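PDB 1G0D: protein-glutamine gamma-glutamyltransferase from Pagrus major, which probably catalyses the calcium-dependent joining of peptide-bound glutamine side chains to lysine or other primary amines, cross-linking or aminating proteins. Local coordinates for residues A504-L509 with H538-R543. Numbering follows the deposited sequence.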
# COMPACT_ATOMS: atom_id res chain seq x y z
N ALA A 504 -12.90 -14.53 -41.92
CA ALA A 504 -12.10 -13.41 -41.44
C ALA A 504 -10.62 -13.77 -41.25
O ALA A 504 -10.21 -14.93 -41.41
CB ALA A 504 -12.71 -12.87 -40.13
N GLN A 505 -9.82 -12.77 -40.96
CA GLN A 505 -8.39 -12.98 -40.78
C GLN A 505 -8.10 -12.89 -39.31
O GLN A 505 -8.38 -11.88 -38.68
CB GLN A 505 -7.60 -11.91 -41.53
CG GLN A 505 -6.18 -12.31 -41.90
CD GLN A 505 -6.13 -13.27 -43.06
OE1 GLN A 505 -6.93 -13.16 -44.00
NE2 GLN A 505 -5.19 -14.22 -43.02
N LEU A 506 -7.51 -13.95 -38.78
CA LEU A 506 -7.22 -14.02 -37.37
C LEU A 506 -5.74 -13.93 -37.02
O LEU A 506 -4.99 -14.89 -37.18
CB LEU A 506 -7.80 -15.35 -36.86
CG LEU A 506 -8.10 -15.71 -35.41
CD1 LEU A 506 -7.18 -16.84 -34.98
CD2 LEU A 506 -7.98 -14.52 -34.52
N THR A 507 -5.32 -12.78 -36.52
CA THR A 507 -3.94 -12.60 -36.10
C THR A 507 -3.76 -12.81 -34.59
O THR A 507 -4.51 -12.24 -33.80
CB THR A 507 -3.47 -11.18 -36.42
OG1 THR A 507 -3.76 -10.87 -37.79
CG2 THR A 507 -1.98 -11.05 -36.14
N MET A 508 -2.78 -13.60 -34.19
CA MET A 508 -2.53 -13.84 -32.77
C MET A 508 -1.06 -13.66 -32.43
O MET A 508 -0.19 -14.08 -33.18
CB MET A 508 -2.91 -15.26 -32.39
CG MET A 508 -4.10 -15.77 -33.11
SD MET A 508 -4.07 -17.54 -32.84
CE MET A 508 -4.34 -18.17 -34.52
N LEU A 509 -0.77 -13.00 -31.31
CA LEU A 509 0.61 -12.81 -30.88
C LEU A 509 0.71 -13.11 -29.41
O LEU A 509 -0.24 -12.96 -28.67
CB LEU A 509 1.09 -11.37 -31.01
CG LEU A 509 0.76 -10.30 -32.04
CD1 LEU A 509 -0.73 -9.95 -32.07
CD2 LEU A 509 1.61 -9.07 -31.65
N HIS A 538 -15.11 -21.22 -33.95
CA HIS A 538 -13.80 -21.75 -34.32
C HIS A 538 -12.77 -21.55 -33.21
O HIS A 538 -12.57 -20.45 -32.73
CB HIS A 538 -13.31 -21.07 -35.62
CG HIS A 538 -11.86 -21.30 -35.92
ND1 HIS A 538 -11.42 -22.37 -36.68
CD2 HIS A 538 -10.75 -20.61 -35.58
CE1 HIS A 538 -10.11 -22.33 -36.77
NE2 HIS A 538 -9.68 -21.27 -36.12
N LYS A 539 -12.12 -22.63 -32.81
CA LYS A 539 -11.11 -22.56 -31.77
C LYS A 539 -9.70 -22.84 -32.30
O LYS A 539 -9.43 -23.92 -32.83
CB LYS A 539 -11.41 -23.57 -30.67
CG LYS A 539 -12.66 -23.28 -29.87
CD LYS A 539 -12.60 -24.04 -28.54
CE LYS A 539 -13.98 -24.41 -28.00
NZ LYS A 539 -13.90 -25.39 -26.87
N GLU A 540 -8.81 -21.86 -32.15
CA GLU A 540 -7.42 -22.01 -32.57
C GLU A 540 -6.57 -22.04 -31.33
O GLU A 540 -6.89 -21.43 -30.31
CB GLU A 540 -6.99 -20.83 -33.44
CG GLU A 540 -7.11 -21.09 -34.93
CD GLU A 540 -5.89 -21.75 -35.51
OE1 GLU A 540 -5.85 -22.99 -35.54
OE2 GLU A 540 -4.96 -21.02 -35.94
N VAL A 541 -5.48 -22.79 -31.40
CA VAL A 541 -4.56 -22.93 -30.28
C VAL A 541 -3.16 -22.36 -30.55
O VAL A 541 -2.65 -22.37 -31.68
CB VAL A 541 -4.43 -24.42 -29.89
CG1 VAL A 541 -3.35 -24.59 -28.86
CG2 VAL A 541 -5.76 -24.93 -29.38
N MET A 542 -2.55 -21.83 -29.50
CA MET A 542 -1.22 -21.30 -29.61
C MET A 542 -0.46 -21.97 -28.50
O MET A 542 -0.81 -21.84 -27.34
CB MET A 542 -1.23 -19.80 -29.39
CG MET A 542 0.14 -19.14 -29.36
SD MET A 542 -0.01 -17.33 -29.43
CE MET A 542 -1.83 -17.13 -29.51
N ARG A 543 0.58 -22.71 -28.84
CA ARG A 543 1.33 -23.39 -27.81
C ARG A 543 2.58 -22.64 -27.45
O ARG A 543 3.48 -22.49 -28.27
CB ARG A 543 1.71 -24.79 -28.23
CG ARG A 543 2.53 -25.54 -27.19
CD ARG A 543 2.32 -27.04 -27.31
NE ARG A 543 3.02 -27.75 -26.25
CZ ARG A 543 2.43 -28.20 -25.14
NH1 ARG A 543 1.13 -28.01 -24.94
NH2 ARG A 543 3.15 -28.86 -24.23
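M508 and M542 reach toward each other with different first torsions. In M508, CG lies anti to the carbonyl carbon. In M542, CG is anti to the backbone N, chi1 175°, and the last torsion, near 0°, folds the methyl back toward M508. The two side chains run past each other in opposite directions. CE of M542 comes to rest on CB of M508 at 3.6 Å and lies 4.0 Å from SD of M508. SD of M542 is 4.3 Å from the backbone C of L509, a loose contact.

The tip of M508 turns to E540, whose chain it crosses at about a right angle. CE of M508 is 3.9 Å from CB of E540 and 3.2 Å from OE2 of E540. That oxygen has its strong partner elsewhere, in a salt bridge to K526.

The contact joins facing sheets across the interior of the first C-terminal beta-barrel of the transglutaminase fold. The axes of 504-509 and 538-543 come within 9.2 Å of each other, at 25° between their directions. The side chain of M542 is about 7 Å from that of I477, in a segment that probably binds GTP, as in relatives. Strand 502-513 sits between strands 558-566 and 525-532. Strand 536-544 is an outermost strand of a three-stranded sheet, next to strand 488-496. M542 also packs on V561 of strand 558-566, and E540 on I528 of strand 525-532.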